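Local structure of membrane-anchored mycosin mycp1 (Mycobacterium thermoresistibile, 4HVL) at residues P150-L159 with A183-E193. The protein is a subtilisin-like serine protease, anchored in the membrane, that serves as an essential component of the ESX-1 (type VII) secretion system. Sequence-based numbering, arbitrary orientation.
Sequences PNTTQTAGSL and ACYKVTRPIDE
I191 reaches from the loop after strand 183-186 to the first turn of helix 154-171, where both its branches find partners. CD1 packs against T155 CG2 at 3.7 Å and also lies over one face of the Y185 ring, near its rim. The other branch, CG2, meets the methyl CB of A156 at 3.9 Å. With CG1 turned anti to the carbonyl carbon (chi1 -75°), the two branches spread over neighbouring residues of the turn. One turn further along, L159 forks over the strand: CD2 sits 3.9 Å from A183 CB, while CD1 approaches the Y185 ring obliquely and also touches I191 CD1. E193 OE2 lies in the plane of that ring, at its hydroxyl edge, and Y185 OH donates to it, although the modelled bond is too short for its exact length to be trusted; S247 and Y251 bind OE1 of the same carboxylate.

P150 closes the other end. Its CB packs against P190 O, and its CG lies over one face of the R189 guanidinium, which the bend at chi3 brings back across the proline. At the next residue, N151 OD1 accepts from D192 N at 2.9 Å, in the carbonyl plane and on a lone pair, with the N-H at 161°. A water lies within hydrogen-bonding distance of both that OD1 and D192 O. T153 sits at the N-cap, just before the helix: its OG1 accepts from A156 N and donates to P150 O, tying the 3-10 segment to the helix.

The contact is an apolar seam with a polar margin, joining the start of helix 154-171 to strand 183-186, itself paired antiparallel with 244-247, and to the loop leading into helix 194-206. It lies on the periphery of a subtilisin fold, beside the zinc site of H133, T134 and E181.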
loop_
_atom_site.group_PDB
_atom_site.type_symbol
_atom_site.label_atom_id
_atom_site.label_comp_id
_atom_site.label_asym_id
_atom_site.label_seq_id
_atom_site.Cartn_x
_atom_site.Cartn_y
_atom_site.Cartn_z
ATOM N N PRO A 150 -12.907 -17.725 13.301
ATOM C CA PRO A 150 -12.180 -16.621 12.659
ATOM C C PRO A 150 -11.469 -17.048 11.387
ATOM O O PRO A 150 -11.429 -16.269 10.447
ATOM C CB PRO A 150 -11.166 -16.183 13.726
ATOM C CG PRO A 150 -11.756 -16.632 14.995
ATOM C CD PRO A 150 -12.446 -17.926 14.683
ATOM N N ASN A 151 -10.982 -18.288 11.340
ATOM C CA ASN A 151 -10.307 -18.809 10.141
ATOM C C ASN A 151 -11.180 -19.064 8.908
ATOM O O ASN A 151 -10.646 -19.298 7.826
ATOM C CB ASN A 151 -9.486 -20.048 10.498
ATOM C CG ASN A 151 -8.245 -19.688 11.289
ATOM O OD1 ASN A 151 -7.523 -18.749 10.938
ATOM N ND2 ASN A 151 -8.007 -20.392 12.362
ATOM N N THR A 152 -12.503 -19.006 9.053
ATOM C CA THR A 152 -13.382 -19.106 7.909
ATOM C C THR A 152 -14.100 -17.818 7.541
ATOM O O THR A 152 -15.030 -17.860 6.755
ATOM C CB THR A 152 -14.451 -20.185 8.138
ATOM O OG1 THR A 152 -15.176 -19.892 9.350
ATOM C CG2 THR A 152 -13.789 -21.546 8.212
ATOM N N THR A 153 -13.690 -16.684 8.102
ATOM C CA THR A 153 -14.224 -15.391 7.685
ATOM C C THR A 153 -13.628 -14.984 6.326
ATOM O O THR A 153 -12.618 -15.540 5.877
ATOM C CB THR A 153 -13.860 -14.275 8.684
ATOM O OG1 THR A 153 -12.432 -14.190 8.794
ATOM C CG2 THR A 153 -14.478 -14.533 10.090
ATOM N N GLN A 154 -14.247 -13.991 5.692
ATOM C CA GLN A 154 -13.724 -13.450 4.453
ATOM C C GLN A 154 -12.344 -12.812 4.675
ATOM O O GLN A 154 -11.482 -12.911 3.803
ATOM C CB GLN A 154 -14.696 -12.439 3.838
ATOM C CG GLN A 154 -15.951 -13.072 3.266
ATOM C CD GLN A 154 -16.880 -12.055 2.596
ATOM O OE1 GLN A 154 -16.431 -11.069 1.982
ATOM N NE2 GLN A 154 -18.178 -12.294 2.703
ATOM N N THR A 155 -12.144 -12.166 5.828
ATOM C CA THR A 155 -10.840 -11.598 6.184
ATOM C C THR A 155 -9.762 -12.679 6.235
ATOM O O THR A 155 -8.667 -12.484 5.720
ATOM C CB THR A 155 -10.886 -10.876 7.536
ATOM O OG1 THR A 155 -11.900 -9.876 7.486
ATOM C CG2 THR A 155 -9.560 -10.210 7.858
ATOM N N ALA A 156 -10.069 -13.815 6.858
ATOM C CA ALA A 156 -9.099 -14.904 6.952
ATOM C C ALA A 156 -8.743 -15.428 5.574
ATOM O O ALA A 156 -7.570 -15.630 5.268
ATOM C CB ALA A 156 -9.632 -16.021 7.809
ATOM N N GLY A 157 -9.755 -15.608 4.738
ATOM C CA GLY A 157 -9.547 -16.019 3.354
ATOM C C GLY A 157 -8.735 -15.008 2.574
ATOM O O GLY A 157 -7.831 -15.363 1.817
ATOM N N SER A 158 -9.061 -13.738 2.752
ATOM C CA SER A 158 -8.336 -12.665 2.087
ATOM C C SER A 158 -6.840 -12.648 2.520
ATOM O O SER A 158 -5.942 -12.432 1.710
ATOM C CB SER A 158 -9.052 -11.339 2.345
ATOM O OG SER A 158 -8.263 -10.229 1.996
ATOM N N LEU A 159 -6.573 -12.941 3.777
ATOM C CA LEU A 159 -5.176 -13.041 4.254
ATOM C C LEU A 159 -4.461 -14.290 3.716
ATOM O O LEU A 159 -3.266 -14.254 3.425
ATOM C CB LEU A 159 -5.118 -12.991 5.777
ATOM C CG LEU A 159 -5.347 -11.600 6.381
ATOM C CD1 LEU A 159 -5.568 -11.695 7.884
ATOM C CD2 LEU A 159 -4.195 -10.654 6.107
ATOM N N ALA A 183 -5.803 -5.472 6.114
ATOM C CA ALA A 183 -6.901 -6.274 6.680
ATOM C C ALA A 183 -6.949 -6.112 8.182
ATOM O O ALA A 183 -5.924 -6.210 8.840
ATOM C CB ALA A 183 -6.704 -7.731 6.344
ATOM N N CYS A 184 -8.148 -5.922 8.720
ATOM C CA CYS A 184 -8.344 -5.624 10.141
ATOM C C CYS A 184 -9.127 -6.707 10.868
ATOM O O CYS A 184 -10.105 -7.246 10.346
ATOM C CB CYS A 184 -9.111 -4.308 10.309
ATOM S SG CYS A 184 -8.255 -2.870 9.623
ATOM N N TYR A 185 -8.694 -7.017 12.078
ATOM C CA TYR A 185 -9.468 -7.897 12.939
ATOM C C TYR A 185 -9.174 -7.596 14.409
ATOM O O TYR A 185 -8.173 -6.948 14.726
ATOM C CB TYR A 185 -9.207 -9.367 12.592
ATOM C CG TYR A 185 -7.773 -9.849 12.650
ATOM C CD1 TYR A 185 -6.927 -9.729 11.543
ATOM C CD2 TYR A 185 -7.270 -10.489 13.786
ATOM C CE1 TYR A 185 -5.637 -10.192 11.571
ATOM C CE2 TYR A 185 -5.968 -10.973 13.812
ATOM C CZ TYR A 185 -5.155 -10.825 12.698
ATOM O OH TYR A 185 -3.837 -11.277 12.714
ATOM N N LYS A 186 -10.055 -8.058 15.285
ATOM C CA LYS A 186 -9.911 -7.811 16.713
ATOM C C LYS A 186 -8.837 -8.711 17.307
ATOM O O LYS A 186 -8.743 -9.898 16.982
ATOM C CB LYS A 186 -11.243 -8.010 17.431
ATOM C CG LYS A 186 -12.349 -7.162 16.812
ATOM C CD LYS A 186 -13.556 -6.980 17.703
ATOM C CE LYS A 186 -14.274 -8.283 18.038
ATOM N NZ LYS A 186 -14.901 -8.171 19.380
ATOM N N VAL A 187 -8.029 -8.128 18.183
ATOM C CA VAL A 187 -6.926 -8.835 18.830
ATOM C C VAL A 187 -7.391 -10.099 19.599
ATOM O O VAL A 187 -6.648 -11.076 19.710
ATOM C CB VAL A 187 -6.115 -7.865 19.741
ATOM C CG1 VAL A 187 -6.880 -7.481 21.002
ATOM C CG2 VAL A 187 -4.782 -8.491 20.126
ATOM N N THR A 188 -8.626 -10.100 20.087
ATOM C CA THR A 188 -9.151 -11.243 20.834
ATOM C C THR A 188 -9.688 -12.355 19.931
ATOM O O THR A 188 -9.981 -13.443 20.407
ATOM C CB THR A 188 -10.270 -10.794 21.786
ATOM O OG1 THR A 188 -11.217 -10.003 21.057
ATOM C CG2 THR A 188 -9.670 -9.973 22.970
ATOM N N ARG A 189 -9.796 -12.075 18.632
ATOM C CA ARG A 189 -10.307 -13.026 17.666
ATOM C C ARG A 189 -9.245 -13.264 16.619
ATOM O O ARG A 189 -9.449 -12.922 15.458
ATOM C CB ARG A 189 -11.581 -12.474 17.015
ATOM C CG ARG A 189 -12.796 -12.438 17.943
ATOM C CD ARG A 189 -14.078 -12.057 17.205
ATOM N NE ARG A 189 -14.504 -13.083 16.238
ATOM C CZ ARG A 189 -14.334 -13.037 14.909
ATOM N NH1 ARG A 189 -13.740 -12.003 14.319
ATOM N NH2 ARG A 189 -14.768 -14.042 14.146
ATOM N N PRO A 190 -8.103 -13.847 17.029
ATOM C CA PRO A 190 -6.946 -13.923 16.145
ATOM C C PRO A 190 -7.138 -14.882 14.966
ATOM O O PRO A 190 -7.624 -15.978 15.147
ATOM C CB PRO A 190 -5.828 -14.426 17.076
ATOM C CG PRO A 190 -6.537 -15.183 18.151
ATOM C CD PRO A 190 -7.811 -14.427 18.363
ATOM N N ILE A 191 -6.763 -14.447 13.770
ATOM C CA ILE A 191 -6.765 -15.297 12.580
ATOM C C ILE A 191 -5.396 -15.970 12.504
ATOM O O ILE A 191 -4.390 -15.337 12.835
ATOM C CB ILE A 191 -6.995 -14.414 11.320
ATOM C CG1 ILE A 191 -8.471 -13.990 11.226
ATOM C CG2 ILE A 191 -6.564 -15.120 10.048
ATOM C CD1 ILE A 191 -8.714 -12.790 10.327
ATOM N N ASP A 192 -5.320 -17.228 12.059
ATOM C CA ASP A 192 -4.011 -17.838 11.845
ATOM C C ASP A 192 -3.493 -17.324 10.485
ATOM O O ASP A 192 -3.970 -17.722 9.460
ATOM C CB ASP A 192 -4.056 -19.389 11.920
ATOM C CG ASP A 192 -2.726 -20.053 11.475
ATOM O OD1 ASP A 192 -1.711 -19.326 11.266
ATOM O OD2 ASP A 192 -2.691 -21.306 11.292
ATOM N N GLU A 193 -2.542 -16.400 10.505
ATOM C CA GLU A 193 -2.021 -15.788 9.284
ATOM C C GLU A 193 -0.495 -15.923 9.232
ATOM O O GLU A 193 0.211 -15.060 8.689
ATOM C CB GLU A 193 -2.434 -14.326 9.215
ATOM C CG GLU A 193 -2.000 -13.468 10.418
ATOM C CD GLU A 193 -1.825 -12.000 10.046
ATOM O OE1 GLU A 193 -1.045 -11.705 9.126
ATOM O OE2 GLU A 193 -2.483 -11.138 10.618
HETATM O O HOH W 1 -6.383 -18.577 8.426
HETATM O O HOH W 2 -12.241 -8.767 10.603
HETATM O O HOH W 3 -5.526 -16.144 7.059
#